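Local coordinates for carbonic anhydrase (PDB 5ZTP), which probably catalyses the reversible hydration of carbon dioxide to bicarbonate as a beta-class carbonic anhydrase of the cold-adapted yeast Glaciozyma antarctica, at residues Gly63-Ser67 with Asp137-Leu141; Arg83-His89 with Thr151-Arg157; Leu103-Lys108 with Val119-Cys124. All coordinates share one frame. Residue numbers count along the deposited sequence, not the author numbering.

In the fold
Interaction 2 is the most buried of the three: two neighbouring parallel strands of the central sheet, held by backbone hydrogen bonds and lined mostly by apolar side chains. Interaction 1 is partly buried and lies against it, their centres about 9 Å apart; helix 130-143 covers the sheet there, and His89 of interaction 2 hydrogen-bonds to Gly64 O of interaction 1. Its chemistry is side-chain led, with one aspartate serving an arginine and a backbone amide. Interaction 3, about 29 Å from interaction 2 between centres and across the chain's centre from it, is a partly buried helix-loop contact made by a histidine, a salt bridge and small apolar patches. All three touch the second subunit.

Interaction 1: Gly63-Ser67 with Asp137-Leu141; sequences GGRAS and DVAFL
Build Gly63-Ser67 as a glycine turn running into the start of a helix, and set it against one turn of the helix that contains Asp137-Leu141. Gly63 (phi/psi 91/-26) and Gly64 (76/38) both have positive phi, and at Gly63 a CB would jam against the preceding carbonyl. Arg65 is extended (-87/131), and Ala66 and Ser67 then take helical angles. The two backbones come nearest at Ala66 and Asp137, with CA atoms 5.5 Å apart.

The polar part centres on the Asp137 carboxylate, which chi1 near -86° swings across to the glycine turn. Its OD2 accepts a hydrogen bond from Ala66 N at 3.0 Å (162° at the hydrogen). Its OD1 makes a salt bridge with Arg65 NH1 at 2.7 Å, meeting the guanidinium at its edge, near its plane. Arg65, with chi1 and chi2 both m and chi3 near -116°, brings NH1 to the carboxylate; it also packs on Arg71 of the second subunit. One carboxylate thus ties the Gly-Gly-Arg turn after strand 56-61, and the N-terminal start of helix 66-79, to helix 130-143.

The apolar part is carried by Ala66, whose CB lies 3.6 Å from Phe140 CD2 at the ring edge and 3.7 Å from Leu141 CG. Ser67 CA approaches Phe140 CE2 to 3.7 Å.

Gly63-Ser67 leads from strand 56-61 into the first residues of helix 66-79. Behind the contact, strand 84-90 receives Leu141 on Val85 and Val87, and its His89 NE2 hydrogen-bonds to Gly64 O.

Interaction 2: Arg83-His89 with Thr151-Arg157; sequences REVIVIH and TVISGYR
Two parallel strands run side by side here in exact register, Arg83 opposite Thr151 through to His89 opposite Arg157. Strands 84-89 and 152-157 approach to 4.5 Å between axes, with 19° between their directions, and paired CA atoms lie 4.4 to 5.1 Å apart.

Thr151 precedes the strand; its CG2 rests 3.9 Å from Val85 CG2. Val152 begins the pairing: its N donates to Arg83 O (2.9 Å) and its O accepts from Val85 N (2.9 Å). Its CG2 meets Glu84 CG at 3.4 Å, while the Glu84 carboxylate hydrogen-bonds to the backbone N atoms of Tyr3 and Ala4 of the second subunit. Ile153 turns to the other face, with Val85, and its CG2 lies 4.2 Å from Val85 CB. Ser154 repeats the pattern, N to Val85 O (3.0 Å) and O from Val87 N (2.7 Å).

These are adjacent strands of the parallel core of the beta-carbonic anhydrase fold, in a beta-alpha-beta crossover whose helix 130-143 covers the face of Val85, Ile153 and His89. On the other side of strand 84-90 lies strand 33-38, bonded to it through Ala34, Val36 and Cys38.

Gly155, opposite Val87, puts no side chain on that helix-covered face. Tyr156 N bonds to Val87 O (2.7 Å), and its ring (chi1 m) lays CD1 3.7 Å from Ile86 CG2; its O takes a weak bond from His89 N (3.1 Å, 129°). Arg157 CA makes a CA-H...O contact with His89 O (3.1 Å), its side chain (chi1 and chi2 t, chi3 p) reaching salt bridges with Asp131 and Glu159.

Interaction 3: Leu103-Lys108 with Val119-Cys124; sequences LHGLVK and VDSLAC
This is a helix-against-loop contact, partly buried, in the excursion between strand 84-90 and helix 130-143. Helix 100-108 supplies Leu103-Lys108. The other side is Val119-Cys124, which leaves the end of helix 116-119 through a type I beta turn from Val119 to Leu122, closed by Leu122 N to Val119 O at 3.2 Å; Leu122 and Ala123 then extend (psi 112 and 117). The backbones come close at His104 and Val119 (5.7 Å between CA atoms); Leu103 and Cys124, CA atoms 8.2 Å apart, meet through side chains, CD2 to SG 3.7 Å.

His104 is the centrepiece. With chi1 m its ring reaches over the turn, and NE2 donates to Leu122 O at 3.0 Å (156°). Val119 O lies 3.1 Å from NE2, but the angle is too poor for a bond. Asp120 CA sits over the ring face, 3.9 Å from the centroid and 12° off the normal, a CH-pi contact. Val119 CG2 reaches His104 CB at 3.7 Å.

Lower down the helix, Val107 CG1 touches Val119 CG1 at 4.0 Å. The long side chain of Lys108 (chi1 -88°, chi2 and chi3 t) runs past Val119, CG to CG2 4.1 Å, and puts NZ 3.4 Å from Asp120 OD1 in a salt bridge.

The second subunit lies close by: its Leu79 packs on Leu103, its Val74 on Leu122, and its Arg71 hydrogen-bonds to Cys124 O. Because the His104 bond runs from ring nitrogen to carbonyl, NE2 must carry a proton, and the turn is gripped through its backbone, with the side-chain charge pair adding a longer, more exposed link.

Interaction 1: Gly63-Ser67 with Asp137-Leu141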
ATOM      1  N   GLY A  63       7.764   3.201   4.441  1.00  9.53           N
ATOM      2  CA  GLY A  63       8.785   3.892   3.683  1.00  9.71           C
ATOM      3  C   GLY A  63       8.394   4.238   2.262  1.00 10.07           C
ATOM      4  O   GLY A  63       8.916   5.196   1.697  1.00 10.94           O
ATOM      5  N   GLY A  64       7.483   3.486   1.666  1.00 10.02           N
ATOM      6  CA  GLY A  64       7.147   3.687   0.279  1.00 10.15           C
ATOM      7  C   GLY A  64       8.220   3.114  -0.628  1.00 10.39           C
ATOM      8  O   GLY A  64       8.516   3.671  -1.690  1.00 10.47           O
ATOM      9  N   ARG A  65       8.772   1.971  -0.240  1.00 10.66           N
ATOM     10  CA  ARG A  65       9.952   1.441  -0.902  1.00 11.01           C
ATOM     11  C   ARG A  65       9.622   0.585  -2.106  1.00 10.75           C
ATOM     12  O   ARG A  65       8.820  -0.333  -2.027  1.00 10.13           O
ATOM     13  CB  ARG A  65      10.823   0.629   0.086  1.00 11.59           C
ATOM     14  CG  ARG A  65      11.275   1.408   1.294  1.00 11.76           C
ATOM     15  CD  ARG A  65      12.105   2.609   0.859  1.00 12.52           C
ATOM     16  NE  ARG A  65      13.503   2.537   1.325  1.00 13.26           N
ATOM     17  CZ  ARG A  65      14.595   2.559   0.556  1.00 13.50           C
ATOM     18  NH1 ARG A  65      14.503   2.638  -0.773  1.00 13.19           N
ATOM     19  NH2 ARG A  65      15.799   2.484   1.143  1.00 14.09           N
ATOM     20  N   ALA A  66      10.320   0.890  -3.200  1.00 11.05           N
ATOM     21  CA  ALA A  66      10.178   0.217  -4.496  1.00 11.10           C
ATOM     22  C   ALA A  66      10.397  -1.273  -4.403  1.00 11.37           C
ATOM     23  O   ALA A  66       9.586  -2.034  -4.946  1.00 11.73           O
ATOM     24  CB  ALA A  66      11.142   0.808  -5.521  1.00 10.85           C
ATOM     25  N   SER A  67      11.488  -1.694  -3.751  1.00 11.60           N
ATOM     26  CA  SER A  67      11.870  -3.129  -3.728  1.00 11.66           C
ATOM     27  C   SER A  67      10.719  -3.924  -3.192  1.00 11.66           C
ATOM     28  O   SER A  67      10.360  -4.949  -3.750  1.00 11.56           O
ATOM     29  CB  SER A  67      13.130  -3.414  -2.870  1.00 11.79           C
ATOM     30  OG  SER A  67      12.981  -3.086  -1.480  1.00 11.80           O
ATOM     31  N   ASP A 137      15.140   4.850  -5.130  1.00 14.70           N
ATOM     32  CA  ASP A 137      13.983   4.044  -5.591  1.00 14.31           C
ATOM     33  C   ASP A 137      13.573   4.280  -7.053  1.00 13.66           C
ATOM     34  O   ASP A 137      13.240   3.359  -7.759  1.00 13.39           O
ATOM     35  CB  ASP A 137      12.780   4.247  -4.684  1.00 14.28           C
ATOM     36  CG  ASP A 137      12.797   3.335  -3.495  1.00 14.36           C
ATOM     37  OD1 ASP A 137      13.703   2.489  -3.361  1.00 15.09           O
ATOM     38  OD2 ASP A 137      11.873   3.427  -2.686  1.00 14.24           O
ATOM     39  N   VAL A 138      13.583   5.510  -7.508  1.00 13.65           N
ATOM     40  CA  VAL A 138      13.264   5.772  -8.900  1.00 13.91           C
ATOM     41  C   VAL A 138      14.247   5.032  -9.824  1.00 14.63           C
ATOM     42  O   VAL A 138      13.843   4.239 -10.696  1.00 14.76           O
ATOM     43  CB  VAL A 138      13.312   7.276  -9.191  1.00 13.55           C
ATOM     44  CG1 VAL A 138      13.135   7.543 -10.675  1.00 13.62           C
ATOM     45  CG2 VAL A 138      12.232   7.978  -8.404  1.00 13.69           C
ATOM     46  N   ALA A 139      15.536   5.309  -9.629  1.00 15.13           N
ATOM     47  CA  ALA A 139      16.624   4.695 -10.406  1.00 15.38           C
ATOM     48  C   ALA A 139      16.487   3.180 -10.475  1.00 15.77           C
ATOM     49  O   ALA A 139      16.539   2.579 -11.559  1.00 16.85           O
ATOM     50  CB  ALA A 139      17.959   5.039  -9.763  1.00 15.38           C
ATOM     51  N   PHE A 140      16.367   2.580  -9.291  1.00 15.24           N
ATOM     52  CA  PHE A 140      16.187   1.153  -9.132  1.00 14.88           C
ATOM     53  C   PHE A 140      15.144   0.636 -10.111  1.00 15.55           C
ATOM     54  O   PHE A 140      15.395  -0.331 -10.843  1.00 16.25           O
ATOM     55  CB  PHE A 140      15.796   0.888  -7.675  1.00 14.06           C
ATOM     56  CG  PHE A 140      15.343  -0.509  -7.388  1.00 13.35           C
ATOM     57  CD1 PHE A 140      16.240  -1.549  -7.334  1.00 13.38           C
ATOM     58  CD2 PHE A 140      14.025  -0.770  -7.107  1.00 13.21           C
ATOM     59  CE1 PHE A 140      15.829  -2.843  -7.025  1.00 13.23           C
ATOM     60  CE2 PHE A 140      13.614  -2.061  -6.804  1.00 13.37           C
ATOM     61  CZ  PHE A 140      14.516  -3.102  -6.766  1.00 12.97           C
ATOM     62  N   LEU A 141      13.987   1.292 -10.124  1.00 15.78           N
ATOM     63  CA  LEU A 141      12.857   0.851 -10.932  1.00 16.22           C
ATOM     64  C   LEU A 141      13.133   1.133 -12.397  1.00 17.14           C
ATOM     65  O   LEU A 141      12.787   0.348 -13.264  1.00 17.20           O
ATOM     66  CB  LEU A 141      11.570   1.560 -10.491  1.00 15.67           C
ATOM     67  CG  LEU A 141      10.931   1.187  -9.153  1.00 15.21           C
ATOM     68  CD1 LEU A 141       9.745   2.098  -8.901  1.00 14.76           C
ATOM     69  CD2 LEU A 141      10.490  -0.268  -9.138  1.00 14.95           C
TER

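Interaction 2: Arg83-His89 with Thr151-Arg157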
ATOM      1  N   ARG A  83       1.769   1.814 -17.415  1.00 22.28           N
ATOM      2  CA  ARG A  83       3.077   2.113 -17.945  1.00 23.60           C
ATOM      3  C   ARG A  83       3.562   3.399 -17.319  1.00 22.77           C
ATOM      4  O   ARG A  83       4.478   4.066 -17.848  1.00 22.20           O
ATOM      5  CB  ARG A  83       3.075   2.145 -19.476  1.00 25.57           C
ATOM      6  CG  ARG A  83       1.775   2.563 -20.119  1.00 27.14           C
ATOM      7  CD  ARG A  83       1.165   3.880 -19.594  1.00 28.90           C
ATOM      8  NE  ARG A  83       1.766   5.227 -19.585  1.00 29.70           N
ATOM      9  CZ  ARG A  83       2.597   5.764 -20.459  1.00 29.58           C
ATOM     10  NH1 ARG A  83       2.935   7.030 -20.259  1.00 29.42           N
ATOM     11  NH2 ARG A  83       3.112   5.068 -21.472  1.00 30.09           N
ATOM     12  N   GLU A  84       2.976   3.707 -16.153  1.00 21.26           N
ATOM     13  CA  GLU A  84       3.475   4.780 -15.319  1.00 19.84           C
ATOM     14  C   GLU A  84       3.590   4.386 -13.870  1.00 18.33           C
ATOM     15  O   GLU A  84       2.689   3.769 -13.299  1.00 18.18           O
ATOM     16  CB  GLU A  84       2.600   6.018 -15.451  1.00 20.85           C
ATOM     17  CG  GLU A  84       3.028   7.145 -14.523  1.00 21.28           C
ATOM     18  CD  GLU A  84       2.561   8.502 -14.963  1.00 21.45           C
ATOM     19  OE1 GLU A  84       1.626   8.587 -15.794  1.00 20.98           O
ATOM     20  OE2 GLU A  84       3.158   9.477 -14.456  1.00 22.94           O
ATOM     21  N   VAL A  85       4.719   4.777 -13.287  1.00 17.19           N
ATOM     22  CA  VAL A  85       4.939   4.706 -11.844  1.00 16.21           C
ATOM     23  C   VAL A  85       5.276   6.067 -11.288  1.00 15.59           C
ATOM     24  O   VAL A  85       6.249   6.690 -11.703  1.00 14.89           O
ATOM     25  CB  VAL A  85       6.109   3.758 -11.497  1.00 15.94           C
ATOM     26  CG1 VAL A  85       6.329   3.676  -9.979  1.00 15.56           C
ATOM     27  CG2 VAL A  85       5.851   2.380 -12.105  1.00 15.92           C
ATOM     28  N   ILE A  86       4.485   6.510 -10.326  1.00 15.69           N
ATOM     29  CA  ILE A  86       4.858   7.646  -9.483  1.00 16.05           C
ATOM     30  C   ILE A  86       5.260   7.187  -8.064  1.00 16.03           C
ATOM     31  O   ILE A  86       4.428   6.591  -7.356  1.00 15.96           O
ATOM     32  CB  ILE A  86       3.682   8.604  -9.346  1.00 16.42           C
ATOM     33  CG1 ILE A  86       3.105   8.942 -10.728  1.00 16.64           C
ATOM     34  CG2 ILE A  86       4.105   9.846  -8.579  1.00 16.78           C
ATOM     35  CD1 ILE A  86       1.925   9.905 -10.698  1.00 16.30           C
ATOM     36  N   VAL A  87       6.522   7.446  -7.660  1.00 15.95           N
ATOM     37  CA  VAL A  87       7.025   7.140  -6.278  1.00 15.64           C
ATOM     38  C   VAL A  87       6.797   8.327  -5.354  1.00 15.38           C
ATOM     39  O   VAL A  87       7.093   9.456  -5.703  1.00 15.39           O
ATOM     40  CB  VAL A  87       8.545   6.755  -6.222  1.00 15.20           C
ATOM     41  CG1 VAL A  87       9.038   6.651  -4.794  1.00 15.16           C
ATOM     42  CG2 VAL A  87       8.812   5.420  -6.870  1.00 15.14           C
ATOM     43  N   ILE A  88       6.264   8.075  -4.175  1.00 15.89           N
ATOM     44  CA  ILE A  88       6.116   9.135  -3.195  1.00 16.80           C
ATOM     45  C   ILE A  88       6.674   8.688  -1.860  1.00 17.68           C
ATOM     46  O   ILE A  88       6.104   7.807  -1.183  1.00 16.42           O
ATOM     47  CB  ILE A  88       4.656   9.570  -2.981  1.00 16.76           C
ATOM     48  CG1 ILE A  88       3.973   9.898  -4.332  1.00 16.76           C
ATOM     49  CG2 ILE A  88       4.608  10.767  -2.037  1.00 16.41           C
ATOM     50  CD1 ILE A  88       2.454   9.995  -4.263  1.00 16.61           C
ATOM     51  N   HIS A  89       7.819   9.288  -1.527  1.00 18.67           N
ATOM     52  CA  HIS A  89       8.306   9.322  -0.150  1.00 20.09           C
ATOM     53  C   HIS A  89       7.986  10.667   0.480  1.00 21.20           C
ATOM     54  O   HIS A  89       7.764  11.665  -0.213  1.00 22.59           O
ATOM     55  CB  HIS A  89       9.814   9.068  -0.064  1.00 19.92           C
ATOM     56  CG  HIS A  89      10.220   7.730  -0.581  1.00 19.02           C
ATOM     57  ND1 HIS A  89      11.535   7.351  -0.694  1.00 18.49           N
ATOM     58  CD2 HIS A  89       9.481   6.697  -1.048  1.00 18.10           C
ATOM     59  CE1 HIS A  89      11.586   6.132  -1.195  1.00 18.59           C
ATOM     60  NE2 HIS A  89      10.353   5.716  -1.425  1.00 17.96           N
ATOM     61  N   THR A 151       8.286   2.207 -19.380  1.00 21.05           N
ATOM     62  CA  THR A 151       7.599   2.793 -18.238  1.00 20.55           C
ATOM     63  C   THR A 151       8.116   4.200 -17.943  1.00 19.66           C
ATOM     64  O   THR A 151       9.320   4.410 -17.882  1.00 18.80           O
ATOM     65  CB  THR A 151       7.743   1.887 -16.997  1.00 20.34           C
ATOM     66  OG1 THR A 151       7.345   0.566 -17.367  1.00 20.22           O
ATOM     67  CG2 THR A 151       6.874   2.376 -15.832  1.00 19.72           C
ATOM     68  N   VAL A 152       7.204   5.163 -17.791  1.00 19.30           N
ATOM     69  CA  VAL A 152       7.606   6.494 -17.267  1.00 18.88           C
ATOM     70  C   VAL A 152       7.611   6.369 -15.775  1.00 17.51           C
ATOM     71  O   VAL A 152       6.676   5.816 -15.190  1.00 17.21           O
ATOM     72  CB  VAL A 152       6.721   7.734 -17.657  1.00 18.96           C
ATOM     73  CG1 VAL A 152       6.202   7.628 -19.083  1.00 19.50           C
ATOM     74  CG2 VAL A 152       5.591   7.981 -16.665  1.00 18.93           C
ATOM     75  N   ILE A 153       8.670   6.878 -15.171  1.00 16.91           N
ATOM     76  CA  ILE A 153       8.863   6.741 -13.735  1.00 17.21           C
ATOM     77  C   ILE A 153       9.307   8.092 -13.175  1.00 17.00           C
ATOM     78  O   ILE A 153      10.225   8.719 -13.710  1.00 16.73           O
ATOM     79  CB  ILE A 153       9.891   5.604 -13.382  1.00 16.81           C
ATOM     80  CG1 ILE A 153       9.501   4.269 -14.038  1.00 16.62           C
ATOM     81  CG2 ILE A 153       9.959   5.383 -11.880  1.00 16.67           C
ATOM     82  CD1 ILE A 153      10.666   3.341 -14.269  1.00 16.84           C
ATOM     83  N   SER A 154       8.658   8.507 -12.093  1.00 16.93           N
ATOM     84  CA  SER A 154       8.957   9.757 -11.428  1.00 17.20           C
ATOM     85  C   SER A 154       8.824   9.576  -9.931  1.00 16.91           C
ATOM     86  O   SER A 154       8.162   8.671  -9.459  1.00 16.49           O
ATOM     87  CB  SER A 154       8.040  10.892 -11.921  1.00 18.07           C
ATOM     88  OG  SER A 154       6.677  10.487 -12.117  1.00 19.83           O
ATOM     89  N   GLY A 155       9.486  10.452  -9.191  1.00 17.49           N
ATOM     90  CA  GLY A 155       9.547  10.369  -7.741  1.00 17.28           C
ATOM     91  C   GLY A 155       9.376  11.736  -7.101  1.00 17.66           C
ATOM     92  O   GLY A 155      10.005  12.739  -7.526  1.00 17.13           O
ATOM     93  N   TYR A 156       8.529  11.759  -6.073  1.00 17.45           N
ATOM     94  CA  TYR A 156       8.113  12.978  -5.424  1.00 17.80           C
ATOM     95  C   TYR A 156       8.256  12.844  -3.930  1.00 18.10           C
ATOM     96  O   TYR A 156       7.991  11.775  -3.370  1.00 18.63           O
ATOM     97  CB  TYR A 156       6.648  13.268  -5.744  1.00 18.55           C
ATOM     98  CG  TYR A 156       6.442  13.668  -7.178  1.00 19.28           C
ATOM     99  CD1 TYR A 156       6.444  12.712  -8.181  1.00 19.95           C
ATOM    100  CD2 TYR A 156       6.275  15.007  -7.542  1.00 19.41           C
ATOM    101  CE1 TYR A 156       6.297  13.071  -9.519  1.00 20.36           C
ATOM    102  CE2 TYR A 156       6.099  15.370  -8.867  1.00 19.80           C
ATOM    103  CZ  TYR A 156       6.121  14.400  -9.863  1.00 20.13           C
ATOM    104  OH  TYR A 156       5.990  14.733 -11.202  1.00 19.94           O
ATOM    105  N   ARG A 157       8.701  13.938  -3.309  1.00 18.16           N
ATOM    106  CA  ARG A 157       8.678  14.128  -1.872  1.00 17.62           C
ATOM    107  C   ARG A 157       7.354  14.744  -1.521  1.00 16.87           C
ATOM    108  O   ARG A 157       7.126  15.922  -1.792  1.00 16.99           O
ATOM    109  CB  ARG A 157       9.787  15.094  -1.432  1.00 18.48           C
ATOM    110  CG  ARG A 157       9.697  15.521   0.043  1.00 19.36           C
ATOM    111  CD  ARG A 157      10.901  16.350   0.447  1.00 19.68           C
ATOM    112  NE  ARG A 157      10.836  17.643  -0.215  1.00 20.11           N
ATOM    113  CZ  ARG A 157      11.871  18.313  -0.711  1.00 20.65           C
ATOM    114  NH1 ARG A 157      13.112  17.837  -0.638  1.00 20.69           N
ATOM    115  NH2 ARG A 157      11.654  19.479  -1.302  1.00 21.14           N
TER

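Interaction 3: Leu103-Lys108 with Val119-Cys124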
ATOM      1  N   LEU A 103      15.488  -2.199  15.488  1.00 14.80           N
ATOM      2  CA  LEU A 103      14.146  -2.741  15.483  1.00 14.84           C
ATOM      3  C   LEU A 103      14.130  -4.216  15.884  1.00 14.66           C
ATOM      4  O   LEU A 103      13.260  -4.634  16.660  1.00 14.45           O
ATOM      5  CB  LEU A 103      13.474  -2.588  14.123  1.00 15.13           C
ATOM      6  CG  LEU A 103      12.069  -3.255  14.098  1.00 15.33           C
ATOM      7  CD1 LEU A 103      11.042  -2.282  13.562  1.00 15.65           C
ATOM      8  CD2 LEU A 103      12.002  -4.572  13.319  1.00 15.00           C
ATOM      9  N   HIS A 104      15.069  -4.989  15.343  1.00 14.09           N
ATOM     10  CA  HIS A 104      15.190  -6.391  15.704  1.00 14.27           C
ATOM     11  C   HIS A 104      15.246  -6.574  17.215  1.00 14.91           C
ATOM     12  O   HIS A 104      14.436  -7.317  17.783  1.00 14.19           O
ATOM     13  CB  HIS A 104      16.440  -7.010  15.079  1.00 14.02           C
ATOM     14  CG  HIS A 104      16.331  -7.201  13.613  1.00 13.53           C
ATOM     15  ND1 HIS A 104      17.405  -7.537  12.834  1.00 13.29           N
ATOM     16  CD2 HIS A 104      15.280  -7.052  12.774  1.00 13.45           C
ATOM     17  CE1 HIS A 104      17.015  -7.607  11.571  1.00 13.55           C
ATOM     18  NE2 HIS A 104      15.730  -7.314  11.510  1.00 13.24           N
ATOM     19  N   GLY A 105      16.205  -5.883  17.844  1.00 15.71           N
ATOM     20  CA  GLY A 105      16.428  -5.954  19.290  1.00 16.45           C
ATOM     21  C   GLY A 105      15.229  -5.517  20.114  1.00 17.31           C
ATOM     22  O   GLY A 105      15.073  -5.929  21.282  1.00 17.85           O
ATOM     23  N   LEU A 106      14.382  -4.685  19.504  1.00 17.21           N
ATOM     24  CA  LEU A 106      13.173  -4.181  20.150  1.00 17.10           C
ATOM     25  C   LEU A 106      12.114  -5.248  20.203  1.00 16.92           C
ATOM     26  O   LEU A 106      11.658  -5.632  21.270  1.00 16.82           O
ATOM     27  CB  LEU A 106      12.636  -3.004  19.355  1.00 17.06           C
ATOM     28  CG  LEU A 106      11.646  -2.092  20.031  1.00 17.03           C
ATOM     29  CD1 LEU A 106      12.291  -1.420  21.220  1.00 16.86           C
ATOM     30  CD2 LEU A 106      11.240  -1.041  19.017  1.00 17.68           C
ATOM     31  N   VAL A 107      11.761  -5.742  19.028  1.00 16.48           N
ATOM     32  CA  VAL A 107      10.752  -6.748  18.894  1.00 16.33           C
ATOM     33  C   VAL A 107      11.180  -7.980  19.674  1.00 16.90           C
ATOM     34  O   VAL A 107      10.331  -8.713  20.200  1.00 16.44           O
ATOM     35  CB  VAL A 107      10.533  -7.080  17.410  1.00 16.00           C
ATOM     36  CG1 VAL A 107       9.579  -8.257  17.227  1.00 15.79           C
ATOM     37  CG2 VAL A 107       9.995  -5.850  16.708  1.00 15.84           C
ATOM     38  N   LYS A 108      12.498  -8.202  19.745  1.00 17.76           N
ATOM     39  CA  LYS A 108      13.082  -9.297  20.561  1.00 18.50           C
ATOM     40  C   LYS A 108      12.720  -9.208  22.041  1.00 19.21           C
ATOM     41  O   LYS A 108      12.514 -10.222  22.705  1.00 18.40           O
ATOM     42  CB  LYS A 108      14.608  -9.335  20.427  1.00 18.00           C
ATOM     43  CG  LYS A 108      15.092 -10.177  19.263  1.00 17.85           C
ATOM     44  CD  LYS A 108      16.592 -10.260  19.269  1.00 18.11           C
ATOM     45  CE  LYS A 108      17.131 -10.627  17.911  1.00 18.94           C
ATOM     46  NZ  LYS A 108      18.368 -11.439  18.102  1.00 19.99           N
ATOM     47  N   VAL A 119      12.248 -12.418  13.502  1.00 16.45           N
ATOM     48  CA  VAL A 119      12.479 -10.951  13.539  1.00 15.70           C
ATOM     49  C   VAL A 119      13.728 -10.609  12.744  1.00 14.30           C
ATOM     50  O   VAL A 119      13.733  -9.645  11.990  1.00 13.86           O
ATOM     51  CB  VAL A 119      12.526 -10.296  14.970  1.00 16.73           C
ATOM     52  CG1 VAL A 119      12.061 -11.229  16.081  1.00 17.01           C
ATOM     53  CG2 VAL A 119      13.904  -9.754  15.314  1.00 17.16           C
ATOM     54  N   ASP A 120      14.768 -11.428  12.919  1.00 13.32           N
ATOM     55  CA  ASP A 120      16.098 -11.206  12.359  1.00 12.62           C
ATOM     56  C   ASP A 120      16.130 -11.326  10.849  1.00 12.67           C
ATOM     57  O   ASP A 120      17.073 -10.857  10.221  1.00 12.30           O
ATOM     58  CB  ASP A 120      17.078 -12.223  12.931  1.00 12.43           C
ATOM     59  CG  ASP A 120      17.675 -11.812  14.282  1.00 12.27           C
ATOM     60  OD1 ASP A 120      17.268 -10.819  14.932  1.00 11.88           O
ATOM     61  OD2 ASP A 120      18.608 -12.524  14.679  1.00 12.12           O
ATOM     62  N   SER A 121      15.102 -11.939  10.271  1.00 13.27           N
ATOM     63  CA  SER A 121      14.968 -12.044   8.819  1.00 14.02           C
ATOM     64  C   SER A 121      14.267 -10.883   8.103  1.00 14.69           C
ATOM     65  O   SER A 121      14.161 -10.891   6.887  1.00 14.48           O
ATOM     66  CB  SER A 121      14.246 -13.349   8.469  1.00 14.53           C
ATOM     67  OG  SER A 121      12.890 -13.350   8.875  1.00 14.55           O
ATOM     68  N   LEU A 122      13.797  -9.889   8.843  1.00 16.35           N
ATOM     69  CA  LEU A 122      13.201  -8.670   8.232  1.00 17.72           C
ATOM     70  C   LEU A 122      14.207  -7.585   7.855  1.00 17.05           C
ATOM     71  O   LEU A 122      14.798  -6.953   8.728  1.00 17.24           O
ATOM     72  CB  LEU A 122      12.236  -8.001   9.208  1.00 18.91           C
ATOM     73  CG  LEU A 122      10.918  -8.714   9.468  1.00 19.98           C
ATOM     74  CD1 LEU A 122      10.191  -7.890  10.518  1.00 20.19           C
ATOM     75  CD2 LEU A 122      10.091  -8.881   8.184  1.00 20.22           C
ATOM     76  N   ALA A 123      14.391  -7.347   6.567  1.00 16.22           N
ATOM     77  CA  ALA A 123      15.096  -6.157   6.162  1.00 15.39           C
ATOM     78  C   ALA A 123      14.040  -5.072   6.248  1.00 15.45           C
ATOM     79  O   ALA A 123      13.023  -5.137   5.529  1.00 15.95           O
ATOM     80  CB  ALA A 123      15.650  -6.293   4.759  1.00 15.02           C
ATOM     81  N   CYS A 124      14.258  -4.096   7.132  1.00 14.97           N
ATOM     82  CA  CYS A 124      13.307  -3.010   7.308  1.00 14.92           C
ATOM     83  C   CYS A 124      13.301  -1.992   6.180  1.00 14.88           C
ATOM     84  O   CYS A 124      12.270  -1.368   5.942  1.00 15.56           O
ATOM     85  CB  CYS A 124      13.526  -2.311   8.635  1.00 15.06           C
ATOM     86  SG  CYS A 124      13.323  -3.450  10.019  1.00 15.17           S
TER